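Long-range contact in cytochrome P450 (Rhodococcus erythropolis, PDB 3WEC), which is a haem-dependent monooxygenase that hydroxylates the quinoline nitrogen of a biosynthetic intermediate, a step essential for the antibiotic activity of aurachin alkaloids: residues Val49-Thr53 with Ser330-Ala335. Coordinates in Å, arbitrary orientation, origin at the centre of the assembly. Residue numbers count along the deposited sequence, not the author numbering.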
loop_
_atom_site.group_PDB
_atom_site.type_symbol
_atom_site.label_atom_id
_atom_site.label_comp_id
_atom_site.label_asym_id
_atom_site.label_seq_id
_atom_site.Cartn_x
_atom_site.Cartn_y
_atom_site.Cartn_z
ATOM N N VAL A 49 3.081 14.529 10.820
ATOM C CA VAL A 49 2.104 15.523 10.353
ATOM C C VAL A 49 0.689 14.925 10.349
ATOM O O VAL A 49 0.480 13.852 9.764
ATOM C CB VAL A 49 2.460 16.039 8.937
ATOM C CG1 VAL A 49 1.347 16.926 8.389
ATOM C CG2 VAL A 49 3.772 16.805 8.955
ATOM N N ALA A 50 -0.271 15.621 10.985
ATOM C CA ALA A 50 -1.566 15.005 11.323
ATOM C C ALA A 50 -2.828 15.597 10.650
ATOM O O ALA A 50 -3.854 14.911 10.525
ATOM C CB ALA A 50 -1.739 14.960 12.848
ATOM N N ASP A 51 -2.752 16.861 10.229
ATOM C CA ASP A 51 -3.911 17.543 9.687
ATOM C C ASP A 51 -4.050 17.391 8.190
ATOM O O ASP A 51 -3.081 17.551 7.455
ATOM C CB ASP A 51 -3.882 19.042 10.056
ATOM C CG ASP A 51 -2.626 19.747 9.551
ATOM O OD1 ASP A 51 -2.763 20.783 8.864
ATOM O OD2 ASP A 51 -1.505 19.260 9.847
ATOM N N TYR A 52 -5.277 17.122 7.744
ATOM C CA TYR A 52 -5.587 17.101 6.312
ATOM C C TYR A 52 -4.801 18.133 5.497
ATOM O O TYR A 52 -4.057 17.764 4.588
ATOM C CB TYR A 52 -7.091 17.283 6.016
ATOM C CG TYR A 52 -7.419 17.174 4.513
ATOM C CD1 TYR A 52 -7.305 15.943 3.842
ATOM C CD2 TYR A 52 -7.833 18.302 3.763
ATOM C CE1 TYR A 52 -7.582 15.827 2.481
ATOM C CE2 TYR A 52 -8.117 18.192 2.395
ATOM C CZ TYR A 52 -7.992 16.945 1.767
ATOM O OH TYR A 52 -8.264 16.803 0.433
ATOM N N THR A 53 -4.943 19.410 5.812
ATOM C CA THR A 53 -4.426 20.421 4.878
ATOM C C THR A 53 -2.908 20.339 4.678
ATOM O O THR A 53 -2.453 20.318 3.536
ATOM C CB THR A 53 -4.897 21.856 5.191
ATOM O OG1 THR A 53 -6.294 21.841 5.505
ATOM C CG2 THR A 53 -4.678 22.763 3.977
ATOM N N SER A 330 -4.705 9.868 9.781
ATOM C CA SER A 330 -5.154 11.032 10.544
ATOM C C SER A 330 -5.876 12.093 9.682
ATOM O O SER A 330 -7.032 12.413 9.939
ATOM C CB SER A 330 -3.967 11.653 11.274
ATOM O OG SER A 330 -4.405 12.596 12.192
ATOM N N GLY A 331 -5.202 12.606 8.658
ATOM C CA GLY A 331 -5.799 13.566 7.751
ATOM C C GLY A 331 -7.162 13.118 7.281
ATOM O O GLY A 331 -8.103 13.866 7.359
ATOM N N ASN A 332 -7.272 11.878 6.821
ATOM C CA ASN A 332 -8.539 11.330 6.338
ATOM C C ASN A 332 -9.740 11.536 7.271
ATOM O O ASN A 332 -10.871 11.765 6.791
ATOM C CB ASN A 332 -8.376 9.854 6.013
ATOM C CG ASN A 332 -7.589 9.623 4.718
ATOM O OD1 ASN A 332 -7.310 10.562 3.966
ATOM N ND2 ASN A 332 -7.194 8.375 4.478
ATOM N N ARG A 333 -9.499 11.431 8.590
ATOM C CA ARG A 333 -10.564 11.508 9.579
ATOM C C ARG A 333 -11.182 12.916 9.613
ATOM O O ARG A 333 -12.302 13.105 10.087
ATOM C CB ARG A 333 -10.109 11.016 10.976
ATOM C CG ARG A 333 -9.838 9.513 11.076
ATOM C CD ARG A 333 -10.977 8.696 10.471
ATOM N NE ARG A 333 -10.804 7.240 10.607
ATOM C CZ ARG A 333 -11.211 6.560 11.679
ATOM N NH1 ARG A 333 -11.794 7.202 12.700
ATOM N NH2 ARG A 333 -11.041 5.253 11.743
ATOM N N GLU A 334 -10.469 13.885 9.040
ATOM C CA GLU A 334 -11.027 15.236 8.843
ATOM C C GLU A 334 -11.152 15.648 7.352
ATOM O O GLU A 334 -11.394 16.810 7.055
ATOM C CB GLU A 334 -10.265 16.298 9.682
ATOM C CG GLU A 334 -8.806 16.530 9.283
ATOM C CD GLU A 334 -8.137 17.666 10.042
ATOM O OE1 GLU A 334 -8.591 17.990 11.151
ATOM O OE2 GLU A 334 -7.155 18.250 9.527
ATOM N N ALA A 335 -11.010 14.702 6.426
ATOM C CA ALA A 335 -11.115 15.014 4.980
ATOM C C ALA A 335 -12.562 15.290 4.523
ATOM O O ALA A 335 -12.786 15.978 3.523
ATOM C CB ALA A 335 -10.468 13.927 4.133
#
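Where a strand turns into a helix, side chains of a neighbouring element can bond the backbone of the turn. In this P450, the turn at A50-D51, leading from strand 47-49 into helix 52-60, packs against the short helix 328-333 and the residues just after it; that helix follows strand 323-326, the parallel neighbour of 47-49. S330 comes first: its CB points toward the turn at A50, and its OG donates a hydrogen bond to A50 O (2.9 Å), while R34 of helix 27-36 also bonds to the same hydroxyl. At G331 the backbones come closest, the CA atoms of G331 and Y52 lying 3.8 Å apart; a CB on G331 would sit tightly against Y52 CA. N332 and R333 turn to other partners, N332 to L352 and R333 to a salt bridge with D340. The E334 side chain extends to the start of helix 52-60, placing OE2 2.8 Å from Y52 N in a weak, bent hydrogen bond; the N-cap, D51, bonds to S54. A335 then lies over one face of the Y52 ring, its CB 3.8 Å from Y52 CD1, while Y52 OH bonds to R356. The chemistry implies a junction relying on backbone groups more than on side-chain pairing: a hydroxyl bonds a carbonyl, a carboxylate weakly bonds an amide, and glycine permits the close approach.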